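Local coordinates for protein heme oxygenase (Chlamydomonas reinhardtii, PDB 4RAJ) that probably cleaves heme to biliverdin with release of iron and carbon monoxide, as its heme oxygenase family does, at residues A45-S48 with L52-K55; E73-K76 with V82-F85. All blocks are in the same frame, centred on the assembly; numbering follows the deposited sequence.

Interaction 1 (A45-S48 with L52-K55)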
ATOM      1  N   ALA A  45     -11.005   0.330 -17.240  1.00 29.15           N
ATOM      2  CA  ALA A  45     -11.787   1.531 -17.008  1.00 28.88           C
ATOM      3  C   ALA A  45     -10.858   2.693 -16.673  1.00 25.10           C
ATOM      4  O   ALA A  45     -10.981   3.772 -17.232  1.00 23.41           O
ATOM      5  CB  ALA A  45     -12.796   1.311 -15.885  1.00 30.89           C
ATOM      6  N   LEU A  46      -9.913   2.460 -15.772  1.00 21.34           N
ATOM      7  CA  LEU A  46      -9.027   3.543 -15.336  1.00 20.68           C
ATOM      8  C   LEU A  46      -8.097   4.027 -16.442  1.00 22.70           C
ATOM      9  O   LEU A  46      -7.845   5.227 -16.559  1.00 23.22           O
ATOM     10  CB  LEU A  46      -8.203   3.103 -14.133  1.00 22.69           C
ATOM     11  CG  LEU A  46      -8.982   2.722 -12.879  1.00 22.87           C
ATOM     12  CD1 LEU A  46      -7.977   2.323 -11.825  1.00 26.47           C
ATOM     13  CD2 LEU A  46      -9.849   3.875 -12.405  1.00 24.50           C
ATOM     14  N   PHE A  47      -7.583   3.105 -17.252  1.00 21.87           N
ATOM     15  CA  PHE A  47      -6.646   3.477 -18.310  1.00 22.31           C
ATOM     16  C   PHE A  47      -7.333   4.187 -19.470  1.00 22.64           C
ATOM     17  O   PHE A  47      -6.671   4.705 -20.368  1.00 22.95           O
ATOM     18  CB  PHE A  47      -5.902   2.252 -18.833  1.00 23.10           C
ATOM     19  CG  PHE A  47      -4.891   1.714 -17.870  1.00 24.70           C
ATOM     20  CD1 PHE A  47      -4.039   2.575 -17.198  1.00 30.18           C
ATOM     21  CD2 PHE A  47      -4.783   0.354 -17.645  1.00 27.35           C
ATOM     22  CE1 PHE A  47      -3.099   2.089 -16.303  1.00 31.28           C
ATOM     23  CE2 PHE A  47      -3.849  -0.139 -16.753  1.00 32.30           C
ATOM     24  CZ  PHE A  47      -3.006   0.733 -16.079  1.00 26.20           C
ATOM     25  N   SER A  48      -8.662   4.239 -19.440  1.00 23.03           N
ATOM     26  CA  SER A  48      -9.391   4.933 -20.497  1.00 22.88           C
ATOM     27  C   SER A  48      -9.255   6.446 -20.352  1.00 25.22           C
ATOM     28  O   SER A  48      -9.514   7.195 -21.311  1.00 22.53           O
ATOM     29  CB  SER A  48     -10.874   4.530 -20.497  1.00 31.29           C
ATOM     30  OG  SER A  48     -11.542   5.083 -19.367  1.00 35.87           O
ATOM     31  N   LEU A  52      -9.093   9.731 -14.485  1.00 21.59           N
ATOM     32  CA  LEU A  52      -9.740   8.685 -13.714  1.00 21.13           C
ATOM     33  C   LEU A  52      -8.691   7.857 -12.984  1.00 18.82           C
ATOM     34  O   LEU A  52      -8.806   7.597 -11.792  1.00 19.27           O
ATOM     35  CB  LEU A  52     -10.565   7.788 -14.633  1.00 26.65           C
ATOM     36  CG  LEU A  52     -11.901   7.274 -14.137  1.00 43.18           C
ATOM     37  CD1 LEU A  52     -12.657   8.405 -13.458  1.00 38.19           C
ATOM     38  CD2 LEU A  52     -12.672   6.748 -15.347  1.00 41.46           C
ATOM     39  N   TYR A  53      -7.662   7.467 -13.729  1.00 20.57           N
ATOM     40  CA  TYR A  53      -6.545   6.717 -13.191  1.00 19.19           C
ATOM     41  C   TYR A  53      -5.938   7.420 -11.970  1.00 20.35           C
ATOM     42  O   TYR A  53      -5.740   6.820 -10.909  1.00 19.06           O
ATOM     43  CB  TYR A  53      -5.490   6.523 -14.289  1.00 17.25           C
ATOM     44  CG  TYR A  53      -4.197   5.927 -13.803  1.00 19.07           C
ATOM     45  CD1 TYR A  53      -4.093   4.566 -13.534  1.00 18.08           C
ATOM     46  CD2 TYR A  53      -3.076   6.723 -13.610  1.00 20.04           C
ATOM     47  CE1 TYR A  53      -2.895   4.016 -13.086  1.00 24.15           C
ATOM     48  CE2 TYR A  53      -1.884   6.186 -13.168  1.00 24.81           C
ATOM     49  CZ  TYR A  53      -1.796   4.838 -12.913  1.00 27.10           C
ATOM     50  OH  TYR A  53      -0.611   4.311 -12.469  1.00 23.81           O
ATOM     51  N   ALA A  54      -5.666   8.705 -12.120  1.00 19.19           N
ATOM     52  CA  ALA A  54      -5.006   9.480 -11.066  1.00 20.98           C
ATOM     53  C   ALA A  54      -5.904   9.687  -9.846  1.00 21.42           C
ATOM     54  O   ALA A  54      -5.435   9.679  -8.705  1.00 17.77           O
ATOM     55  CB  ALA A  54      -4.545  10.832 -11.625  1.00 17.45           C
ATOM     56  N   LYS A  55      -7.197   9.883 -10.080  1.00 17.89           N
ATOM     57  CA  LYS A  55      -8.148   9.948  -8.963  1.00 22.92           C
ATOM     58  C   LYS A  55      -8.164   8.656  -8.166  1.00 22.36           C
ATOM     59  O   LYS A  55      -8.242   8.675  -6.933  1.00 22.45           O
ATOM     60  CB  LYS A  55      -9.559  10.265  -9.456  1.00 22.03           C
ATOM     61  CG  LYS A  55      -9.806  11.740  -9.581  1.00 32.79           C
ATOM     62  CD  LYS A  55     -11.120  12.043 -10.274  1.00 46.99           C
ATOM     63  CE  LYS A  55     -10.866  12.845 -11.543  1.00 46.93           C
ATOM     64  NZ  LYS A  55     -11.997  13.757 -11.883  1.00 54.81           N
TER
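The carbonyl oxygen of Ala45 takes two hydrogen bonds from Ser48 and is also brushed by a methyl of Leu52. Ser48 OG donates to Ala45 O at 2.6 Å, while Ser48 N reaches the same Ala45 O at a longer 3.2 Å; backbone and side chain of one residue thus share a single acceptor. The hydroxyl approaches at 149° to the C=O bond and is tilted somewhat out of the carbonyl plane. Leu52 CD2 lies 3.9 Å from Ala45 O and, more loosely, near Ser48 OG. These residues sit at the tight turn that joins helix 29-47 to helix 50-76 in the all-helical heme oxygenase fold. Leu46 bridges Leu52 and Tyr53: its CD2 lies 3.9 Å from Leu52 O, and its CB meets the edge of the Tyr53 ring, near the ring plane. Backbone meets side chain again where Leu46 O comes within 3.5 Å of Tyr53 CB. The bond from Phe47 CA to CB leads off from the other segment, but the ring returns to lie beside that of Tyr53, both pointing the same way. Their planes are inclined by 26° and slid apart with centroids 5.6 Å distant, so the faces barely overlap; Phe47 CE1 and Tyr53 CE1 touch at 3.8 Å. Tyr53 gets there with CG anti to its backbone N (chi1 172°), which sets the ring beside that of Phe47, toward helix 155-165. There Val158 and Ala162 touch Tyr53, Ile165 touches Phe47, and Phe166 meets the tyrosine edge-to-face. Leu230 touches both Ala45 and Leu52, and a bound polyether, probably from the crystallisation liquor, lies about 4 Å from the Leu46 side chain. With no hydrogen bond crossing between the segments, apolar and aromatic contact joins the helices, while the serine's polar bonding stays within 45-48.

Interaction 2 (E73-K76 with V82-F85)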
ATOM      1  N   GLU A  73       5.225   7.828  13.524  1.00 31.00           N
ATOM      2  CA  GLU A  73       4.859   8.090  14.907  1.00 32.41           C
ATOM      3  C   GLU A  73       5.411   7.018  15.843  1.00 35.96           C
ATOM      4  O   GLU A  73       5.891   7.330  16.938  1.00 33.69           O
ATOM      5  CB  GLU A  73       3.340   8.166  15.050  1.00 46.11           C
ATOM      6  CG  GLU A  73       2.884   8.838  16.331  1.00 61.17           C
ATOM      7  CD  GLU A  73       3.285  10.298  16.378  1.00 73.18           C
ATOM      8  OE1 GLU A  73       2.490  11.143  15.913  1.00 81.48           O
ATOM      9  OE2 GLU A  73       4.395  10.599  16.870  1.00 72.04           O
ATOM     10  N   ALA A  74       5.323   5.757  15.419  1.00 29.73           N
ATOM     11  CA  ALA A  74       5.860   4.652  16.211  1.00 37.24           C
ATOM     12  C   ALA A  74       7.387   4.746  16.297  1.00 37.35           C
ATOM     13  O   ALA A  74       7.959   4.526  17.369  1.00 33.39           O
ATOM     14  CB  ALA A  74       5.432   3.298  15.630  1.00 28.41           C
ATOM     15  N   LEU A  75       8.041   5.084  15.185  1.00 26.51           N
ATOM     16  CA  LEU A  75       9.494   5.251  15.193  1.00 28.37           C
ATOM     17  C   LEU A  75       9.915   6.398  16.100  1.00 36.05           C
ATOM     18  O   LEU A  75      10.908   6.304  16.825  1.00 32.68           O
ATOM     19  CB  LEU A  75      10.026   5.488  13.788  1.00 28.94           C
ATOM     20  CG  LEU A  75      10.021   4.293  12.843  1.00 31.48           C
ATOM     21  CD1 LEU A  75      10.375   4.767  11.442  1.00 36.79           C
ATOM     22  CD2 LEU A  75      10.995   3.214  13.316  1.00 25.35           C
ATOM     23  N   LYS A  76       9.156   7.483  16.064  1.00 33.95           N
ATOM     24  CA  LYS A  76       9.452   8.627  16.920  1.00 39.57           C
ATOM     25  C   LYS A  76       9.306   8.285  18.408  1.00 46.88           C
ATOM     26  O   LYS A  76      10.122   8.712  19.226  1.00 45.49           O
ATOM     27  CB  LYS A  76       8.555   9.799  16.552  1.00 44.43           C
ATOM     28  CG  LYS A  76       8.907  11.102  17.254  1.00 56.90           C
ATOM     29  CD  LYS A  76       8.089  12.262  16.705  1.00 61.33           C
ATOM     30  CE  LYS A  76       7.834  12.083  15.213  1.00 68.68           C
ATOM     31  NZ  LYS A  76       7.271  13.304  14.562  1.00 73.37           N
ATOM     32  N   VAL A  82       8.705  -1.680  15.876  1.00 30.13           N
ATOM     33  CA  VAL A  82       8.823  -0.942  14.625  1.00 30.72           C
ATOM     34  C   VAL A  82      10.253  -0.410  14.460  1.00 33.63           C
ATOM     35  O   VAL A  82      10.796  -0.414  13.358  1.00 36.02           O
ATOM     36  CB  VAL A  82       7.799   0.206  14.547  1.00 27.18           C
ATOM     37  CG1 VAL A  82       7.913   0.945  13.217  1.00 22.68           C
ATOM     38  CG2 VAL A  82       6.390  -0.345  14.711  1.00 26.95           C
ATOM     39  N   SER A  83      10.880   0.001  15.560  1.00 37.31           N
ATOM     40  CA  SER A  83      12.240   0.519  15.482  1.00 36.00           C
ATOM     41  C   SER A  83      13.217  -0.523  14.953  1.00 33.71           C
ATOM     42  O   SER A  83      14.193  -0.176  14.290  1.00 36.64           O
ATOM     43  CB  SER A  83      12.706   1.029  16.840  1.00 38.56           C
ATOM     44  OG  SER A  83      11.925   2.142  17.226  1.00 38.46           O
ATOM     45  N   LYS A  84      12.943  -1.796  15.212  1.00 33.85           N
ATOM     46  CA  LYS A  84      13.800  -2.851  14.692  1.00 34.47           C
ATOM     47  C   LYS A  84      13.805  -2.860  13.171  1.00 38.75           C
ATOM     48  O   LYS A  84      14.750  -3.343  12.557  1.00 34.33           O
ATOM     49  CB  LYS A  84      13.368  -4.217  15.230  1.00 34.62           C
ATOM     50  CG  LYS A  84      13.648  -4.392  16.715  1.00 37.66           C
ATOM     51  CD  LYS A  84      13.186  -5.754  17.214  1.00 49.11           C
ATOM     52  CE  LYS A  84      13.562  -5.976  18.675  1.00 54.73           C
ATOM     53  NZ  LYS A  84      15.031  -6.042  18.866  1.00 59.94           N
ATOM     54  N   PHE A  85      12.754  -2.301  12.572  1.00 37.20           N
ATOM     55  CA  PHE A  85      12.564  -2.319  11.124  1.00 27.76           C
ATOM     56  C   PHE A  85      12.946  -0.994  10.458  1.00 29.17           C
ATOM     57  O   PHE A  85      12.771  -0.838   9.253  1.00 27.71           O
ATOM     58  CB  PHE A  85      11.097  -2.647  10.782  1.00 24.81           C
ATOM     59  CG  PHE A  85      10.723  -4.090  11.019  1.00 27.60           C
ATOM     60  CD1 PHE A  85      10.536  -4.574  12.307  1.00 32.12           C
ATOM     61  CD2 PHE A  85      10.568  -4.959   9.949  1.00 30.56           C
ATOM     62  CE1 PHE A  85      10.205  -5.910  12.531  1.00 29.02           C
ATOM     63  CE2 PHE A  85      10.230  -6.288  10.158  1.00 32.41           C
ATOM     64  CZ  PHE A  85      10.040  -6.767  11.456  1.00 32.18           C
TER
HETATM   65  O   HOH W   1      12.851   4.450  16.895  1.00 44.11           O
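Ala74 and Leu75, on the last turn of helix 50-76, pack against Val82 and Ser83 at the helix-loop-helix corner between that helix and the short, weakly bonded helix 80-84 of the all-helical heme oxygenase fold. The tight part is apolar. Val82 divides its two methyls between neighbours: CG2 meets Ala74 CB at 3.9 Å, and CG1, anti to the backbone N (chi1 -179°), meets Leu75 CD2 at 3.8 Å. The leucine and valine side chains cross at about a right angle, and Leu75 CD2 also settles on the backbone, 3.6 Å from Val82 O and 3.7 Å from Ser83 CA. That valine oxygen is itself bonded by Phe85 N. Pro137 touches both Ala74 and Val82 on this buried side. Toward the more exposed Ser83 the fit is looser: its OG comes no nearer to Leu75 CD2 than 4.2 Å, and water takes over the bridging. Asp79 O is hydrogen-bonded to Ser83 OG, and Asp79 OD2 to Val82 N. The water donates to Leu75 O at 2.7 Å and to Ser83 OG at a short 2.5 Å.

Interactions 1 and 2 both use helix 50-76, the first near its start and the second at its far end, with centres 35 Å apart on opposite sides of the chain's centre. In each, a few residues of connection turn the chain so that sequence neighbours meet at a corner. Both contacts are partly buried, and neither has a direct hydrogen bond between its segments. Interaction 1 is the larger and more aromatic, its two rings running in toward helix 155-165. Interaction 2 is smaller and aliphatic in its side-chain contacts, with a water joining its two segments at the margin, whereas the hydrogen bonds of interaction 1 described here stay within one segment.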